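Hypothetical protein PH1109 (Pyrococcus horikoshii, PDB 2D59) is of unknown function but belongs to the CoA-binding domain family, with a Rossmann-like fold of parallel strands flanked by helices. Local coordinates at residues 25-30 and 80-85; 51-56 and 63-68. All coordinates share one frame; numbering follows the deposited sequence.

Contact 1: 25-30 and 80-85; sequences IALVGA and VVDLFV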
loop_
_atom_site.group_PDB
_atom_site.type_symbol
_atom_site.label_atom_id
_atom_site.label_comp_id
_atom_site.label_asym_id
_atom_site.label_seq_id
_atom_site.Cartn_x
_atom_site.Cartn_y
_atom_site.Cartn_z
ATOM N N ILE A 25 0.374 -6.526 4.085
ATOM C CA ILE A 25 -0.022 -5.465 3.167
ATOM C C ILE A 25 -1.406 -5.607 2.551
ATOM O O ILE A 25 -1.759 -6.661 2.026
ATOM C CB ILE A 25 0.958 -5.346 1.966
ATOM C CG1 ILE A 25 2.403 -5.466 2.435
ATOM C CG2 ILE A 25 0.745 -4.015 1.244
ATOM C CD1 ILE A 25 2.850 -6.887 2.552
ATOM N N ALA A 26 -2.179 -4.529 2.621
ATOM C CA ALA A 26 -3.491 -4.482 2.000
ATOM C C ALA A 26 -3.203 -3.654 0.751
ATOM O O ALA A 26 -2.846 -2.477 0.847
ATOM C CB ALA A 26 -4.487 -3.767 2.902
ATOM N N LEU A 27 -3.331 -4.266 -0.420
ATOM C CA LEU A 27 -3.039 -3.558 -1.659
ATOM C C LEU A 27 -4.330 -3.136 -2.348
ATOM O O LEU A 27 -5.010 -3.946 -2.982
ATOM C CB LEU A 27 -2.185 -4.451 -2.566
ATOM C CG LEU A 27 -1.440 -3.770 -3.718
ATOM C CD1 LEU A 27 -0.069 -4.422 -3.912
ATOM C CD2 LEU A 27 -2.276 -3.856 -4.983
ATOM N N VAL A 28 -4.648 -1.851 -2.205
ATOM C CA VAL A 28 -5.859 -1.257 -2.764
ATOM C C VAL A 28 -5.703 -0.886 -4.230
ATOM O O VAL A 28 -4.730 -0.238 -4.624
ATOM C CB VAL A 28 -6.256 0.000 -1.964
ATOM C CG1 VAL A 28 -7.560 0.568 -2.491
ATOM C CG2 VAL A 28 -6.373 -0.347 -0.486
ATOM N N GLY A 29 -6.680 -1.282 -5.038
ATOM C CA GLY A 29 -6.614 -1.000 -6.457
ATOM C C GLY A 29 -6.006 -2.179 -7.190
ATOM O O GLY A 29 -5.589 -2.053 -8.341
ATOM N N ALA A 30 -5.958 -3.325 -6.515
ATOM C CA ALA A 30 -5.400 -4.543 -7.096
ATOM C C ALA A 30 -6.049 -4.836 -8.444
ATOM O O ALA A 30 -7.242 -4.597 -8.634
ATOM C CB ALA A 30 -5.605 -5.717 -6.148
ATOM N N VAL A 80 0.217 -2.256 6.531
ATOM C CA VAL A 80 0.425 -1.259 5.486
ATOM C C VAL A 80 -0.689 -1.262 4.443
ATOM O O VAL A 80 -1.053 -2.307 3.903
ATOM C CB VAL A 80 1.768 -1.489 4.737
ATOM C CG1 VAL A 80 1.966 -0.406 3.677
ATOM C CG2 VAL A 80 2.930 -1.492 5.719
ATOM N N VAL A 81 -1.234 -0.083 4.172
ATOM C CA VAL A 81 -2.268 0.052 3.158
ATOM C C VAL A 81 -1.598 0.733 1.967
ATOM O O VAL A 81 -1.322 1.936 1.985
ATOM C CB VAL A 81 -3.452 0.898 3.659
ATOM C CG1 VAL A 81 -4.486 1.046 2.549
ATOM C CG2 VAL A 81 -4.088 0.228 4.870
ATOM N N ASP A 82 -1.331 -0.067 0.941
ATOM C CA ASP A 82 -0.652 0.369 -0.276
ATOM C C ASP A 82 -1.681 0.807 -1.314
ATOM O O ASP A 82 -2.369 -0.027 -1.903
ATOM C CB ASP A 82 0.187 -0.805 -0.783
ATOM C CG ASP A 82 1.178 -0.409 -1.843
ATOM O OD1 ASP A 82 1.576 0.773 -1.887
ATOM O OD2 ASP A 82 1.575 -1.303 -2.620
ATOM N N LEU A 83 -1.769 2.116 -1.544
ATOM C CA LEU A 83 -2.756 2.681 -2.467
ATOM C C LEU A 83 -2.365 2.882 -3.928
ATOM O O LEU A 83 -1.375 3.539 -4.238
ATOM C CB LEU A 83 -3.246 4.025 -1.924
ATOM C CG LEU A 83 -3.825 4.072 -0.508
ATOM C CD1 LEU A 83 -3.921 5.523 -0.065
ATOM C CD2 LEU A 83 -5.188 3.393 -0.467
ATOM N N PHE A 84 -3.188 2.347 -4.825
ATOM C CA PHE A 84 -2.967 2.486 -6.258
ATOM C C PHE A 84 -4.123 3.230 -6.928
ATOM O O PHE A 84 -4.157 3.361 -8.152
ATOM C CB PHE A 84 -2.789 1.107 -6.901
ATOM C CG PHE A 84 -1.438 0.497 -6.659
ATOM C CD1 PHE A 84 -0.369 0.788 -7.503
ATOM C CD2 PHE A 84 -1.227 -0.350 -5.574
ATOM C CE1 PHE A 84 0.896 0.242 -7.269
ATOM C CE2 PHE A 84 0.031 -0.899 -5.331
ATOM C CZ PHE A 84 1.092 -0.603 -6.180
ATOM N N VAL A 85 -5.056 3.733 -6.125
ATOM C CA VAL A 85 -6.216 4.451 -6.657
ATOM C C VAL A 85 -6.037 5.966 -6.770
ATOM O O VAL A 85 -5.130 6.548 -6.174
ATOM C CB VAL A 85 -7.479 4.164 -5.814
ATOM C CG1 VAL A 85 -7.800 2.676 -5.854
ATOM C CG2 VAL A 85 -7.277 4.629 -4.376
#
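Ala26 and Val28 exchange backbone hydrogen bonds in parallel register with Val80, Asp82 and, just past the strand end, Phe84, joining strands 24-28 and 80-83 at the centre of a Rossmann-like sheet. Ala26 N to Val80 O is the straightest of the four, at 173°. Asp82 N then bonds Ala26 O, and Val28 N bonds Asp82 O. The last, Phe84 N to Val28 O, is more bent at 137°.

On the face carrying Val28, Val81 and Leu83, the two branches of Val28 divide the work. Val28 CG1, anti to the backbone N (chi1 -177°), reaches Val85 CG1, while Val28 CG2 rests 3.8 Å from Val81 CG1 and also meets Leu83 CD2. Tyr93 of helix 87-100 touches both Val28 and Leu83 on this side.

The other face holds Ile25, Leu27, Val80 and Asp82. Asp82 lies alongside Ile25, with Asp82 CB 3.8 Å from Ile25 CG2, and its carboxylate is held from outside the pair by a hydrogen bond between OD1 and Gln108 NE2. Met42 and Leu45 of helix 37-47 pack on Leu27.

The first strand runs into a type II turn, Leu27 to Ala30, in which Gly29 takes the third position with a positive phi. Gly29 CA packs 3.9 Å from Val85 CG1. The Phe84 ring leans obliquely against Leu27, with Phe84 CE2 3.6 Å from Leu27 CG, and turns its edge to Val28 O.

Contact 2: 51-56 and 63-68; sequences DVYPVN and LGRKCY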
loop_
_atom_site.group_PDB
_atom_site.type_symbol
_atom_site.label_atom_id
_atom_site.label_comp_id
_atom_site.label_asym_id
_atom_site.label_seq_id
_atom_site.Cartn_x
_atom_site.Cartn_y
_atom_site.Cartn_z
ATOM N N ASP A 51 2.875 -10.760 2.925
ATOM C CA ASP A 51 1.518 -11.302 3.027
ATOM C C ASP A 51 0.677 -10.205 2.387
ATOM O O ASP A 51 0.440 -9.162 2.999
ATOM C CB ASP A 51 1.104 -11.484 4.491
ATOM C CG ASP A 51 1.699 -12.731 5.124
ATOM O OD1 ASP A 51 1.604 -12.873 6.364
ATOM O OD2 ASP A 51 2.247 -13.574 4.391
ATOM N N VAL A 52 0.239 -10.431 1.153
ATOM C CA VAL A 52 -0.527 -9.424 0.433
ATOM C C VAL A 52 -2.001 -9.776 0.279
ATOM O O VAL A 52 -2.351 -10.824 -0.264
ATOM C CB VAL A 52 0.075 -9.184 -0.974
ATOM C CG1 VAL A 52 -0.589 -7.985 -1.634
ATOM C CG2 VAL A 52 1.582 -8.960 -0.863
ATOM N N TYR A 53 -2.849 -8.877 0.764
ATOM C CA TYR A 53 -4.296 -9.029 0.705
ATOM C C TYR A 53 -4.828 -7.951 -0.232
ATOM O O TYR A 53 -4.981 -6.792 0.157
ATOM C CB TYR A 53 -4.869 -8.872 2.115
ATOM C CG TYR A 53 -4.242 -9.835 3.099
ATOM C CD1 TYR A 53 -4.689 -11.153 3.199
ATOM C CD2 TYR A 53 -3.152 -9.451 3.879
ATOM C CE1 TYR A 53 -4.062 -12.061 4.043
ATOM C CE2 TYR A 53 -2.516 -10.350 4.729
ATOM C CZ TYR A 53 -2.973 -11.654 4.807
ATOM O OH TYR A 53 -2.341 -12.543 5.642
ATOM N N PRO A 54 -5.101 -8.317 -1.495
ATOM C CA PRO A 54 -5.610 -7.349 -2.467
ATOM C C PRO A 54 -7.006 -6.829 -2.160
ATOM O O PRO A 54 -7.850 -7.554 -1.634
ATOM C CB PRO A 54 -5.543 -8.115 -3.785
ATOM C CG PRO A 54 -5.781 -9.529 -3.359
ATOM C CD PRO A 54 -4.949 -9.651 -2.105
ATOM N N VAL A 55 -7.226 -5.560 -2.492
ATOM C CA VAL A 55 -8.510 -4.909 -2.278
ATOM C C VAL A 55 -8.984 -4.212 -3.548
ATOM O O VAL A 55 -8.295 -3.351 -4.091
ATOM C CB VAL A 55 -8.436 -3.849 -1.158
ATOM C CG1 VAL A 55 -9.769 -3.112 -1.059
ATOM C CG2 VAL A 55 -8.087 -4.504 0.164
ATOM N N ASN A 56 -10.166 -4.599 -4.017
ATOM C CA ASN A 56 -10.770 -4.008 -5.205
ATOM C C ASN A 56 -12.155 -4.618 -5.394
ATOM O O ASN A 56 -12.283 -5.801 -5.696
ATOM C CB ASN A 56 -9.928 -4.281 -6.455
ATOM C CG ASN A 56 -10.334 -3.403 -7.629
ATOM O OD1 ASN A 56 -11.522 -3.167 -7.862
ATOM N ND2 ASN A 56 -9.349 -2.920 -8.378
ATOM N N LEU A 63 -3.897 -12.583 -8.654
ATOM C CA LEU A 63 -2.639 -13.293 -8.466
ATOM C C LEU A 63 -2.730 -14.425 -7.440
ATOM O O LEU A 63 -1.842 -14.593 -6.604
ATOM C CB LEU A 63 -1.540 -12.294 -8.074
ATOM C CG LEU A 63 -1.206 -11.307 -9.201
ATOM C CD1 LEU A 63 -0.337 -10.161 -8.687
ATOM C CD2 LEU A 63 -0.506 -12.062 -10.319
ATOM N N GLY A 64 -3.810 -15.200 -7.513
ATOM C CA GLY A 64 -3.997 -16.317 -6.603
ATOM C C GLY A 64 -4.380 -15.938 -5.185
ATOM O O GLY A 64 -4.408 -16.791 -4.299
ATOM N N ARG A 65 -4.686 -14.663 -4.969
ATOM C CA ARG A 65 -5.060 -14.182 -3.643
ATOM C C ARG A 65 -6.515 -13.719 -3.624
ATOM O O ARG A 65 -6.978 -13.078 -4.569
ATOM C CB ARG A 65 -4.152 -13.018 -3.242
ATOM C CG ARG A 65 -2.668 -13.368 -3.206
ATOM C CD ARG A 65 -2.329 -14.261 -2.022
ATOM N NE ARG A 65 -2.552 -13.577 -0.749
ATOM C CZ ARG A 65 -2.538 -14.176 0.436
ATOM N NH1 ARG A 65 -2.311 -15.481 0.524
ATOM N NH2 ARG A 65 -2.759 -13.469 1.538
ATOM N N LYS A 66 -7.233 -14.042 -2.551
ATOM C CA LYS A 66 -8.623 -13.617 -2.446
ATOM C C LYS A 66 -8.644 -12.094 -2.385
ATOM O O LYS A 66 -7.931 -11.491 -1.582
ATOM C CB LYS A 66 -9.282 -14.188 -1.191
ATOM C CG LYS A 66 -10.735 -13.759 -1.033
ATOM C CD LYS A 66 -11.382 -14.391 0.183
ATOM C CE LYS A 66 -12.832 -13.952 0.313
ATOM N NZ LYS A 66 -13.493 -14.593 1.482
ATOM N N CYS A 67 -9.462 -11.477 -3.230
ATOM C CA CYS A 67 -9.553 -10.023 -3.277
ATOM C C CYS A 67 -10.813 -9.513 -2.579
ATOM O O CYS A 67 -11.919 -9.960 -2.881
ATOM C CB CYS A 67 -9.531 -9.560 -4.732
ATOM S SG CYS A 67 -9.306 -7.787 -4.951
ATOM N N TYR A 68 -10.638 -8.577 -1.650
ATOM C CA TYR A 68 -11.758 -8.020 -0.895
ATOM C C TYR A 68 -12.231 -6.665 -1.429
ATOM O O TYR A 68 -11.448 -5.893 -1.980
ATOM C CB TYR A 68 -11.372 -7.888 0.584
ATOM C CG TYR A 68 -10.912 -9.186 1.211
ATOM C CD1 TYR A 68 -9.636 -9.696 0.959
ATOM C CD2 TYR A 68 -11.763 -9.922 2.033
ATOM C CE1 TYR A 68 -9.221 -10.909 1.510
ATOM C CE2 TYR A 68 -11.361 -11.134 2.588
ATOM C CZ TYR A 68 -10.092 -11.621 2.324
ATOM O OH TYR A 68 -9.700 -12.820 2.877
#
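Arg65 reaches across to the backbone of strand 51-55, its side chain folded by successive bends at chi2 and chi3 (-65°). The fold brings Arg65 NE within 2.8 Å of Val52 O, and Arg65 NH2 adds a weak second bond to the same oxygen. Arg65 NH2 also comes 3.2 Å from Tyr53 CE1, where the guanidinium and the tyrosine ring are inclined 60° to each other.

Arg65 CB meets Pro54 CD, the two side chains crossing at about a right angle, and Pro54 CG lies 3.4 Å from Lys66 O. Cys67 holds its sulfur anti to the backbone N (chi1 -168°), which carries Cys67 SG to within 3.4 Å of Asn56 N and near Pro54 CB. Two backbone bonds close this end around the single bridge of Val55 with Tyr68: Tyr68 N to Pro54 O (3.0 Å) and Asn56 N to Tyr68 O (2.7 Å). The Tyr68 ring turns an edge to Pro54 O.

Strand 51-55 is the outermost strand of the parallel sheet at this side, and strand 24-28 pairs with its other edge, while Met42 of helix 37-47 packs against Val52, Pro54 and Arg65.

Contact 1 lies in the buried core, its centre about 4 Å from that of the chain, whereas contact 2 is only partly buried at the margin of the same parallel sheet. Strands 24-28 and 51-55 are neighbours in it and join the two directly: Tyr53 N probably bonds Ile25 O, and Asn56 ND2 bonds Ala30 O, tying together the chain just past both strands. Contact 1 pairs strands over four successive bridges, with mostly apolar side chains on both faces. In contact 2 the backbones are joined by a single bridge, and Arg65, the Pro54 ring and Tyr68 supply most of the remaining contact, with the Cys67 sulfur beside them. Helix 37-47 packs against both.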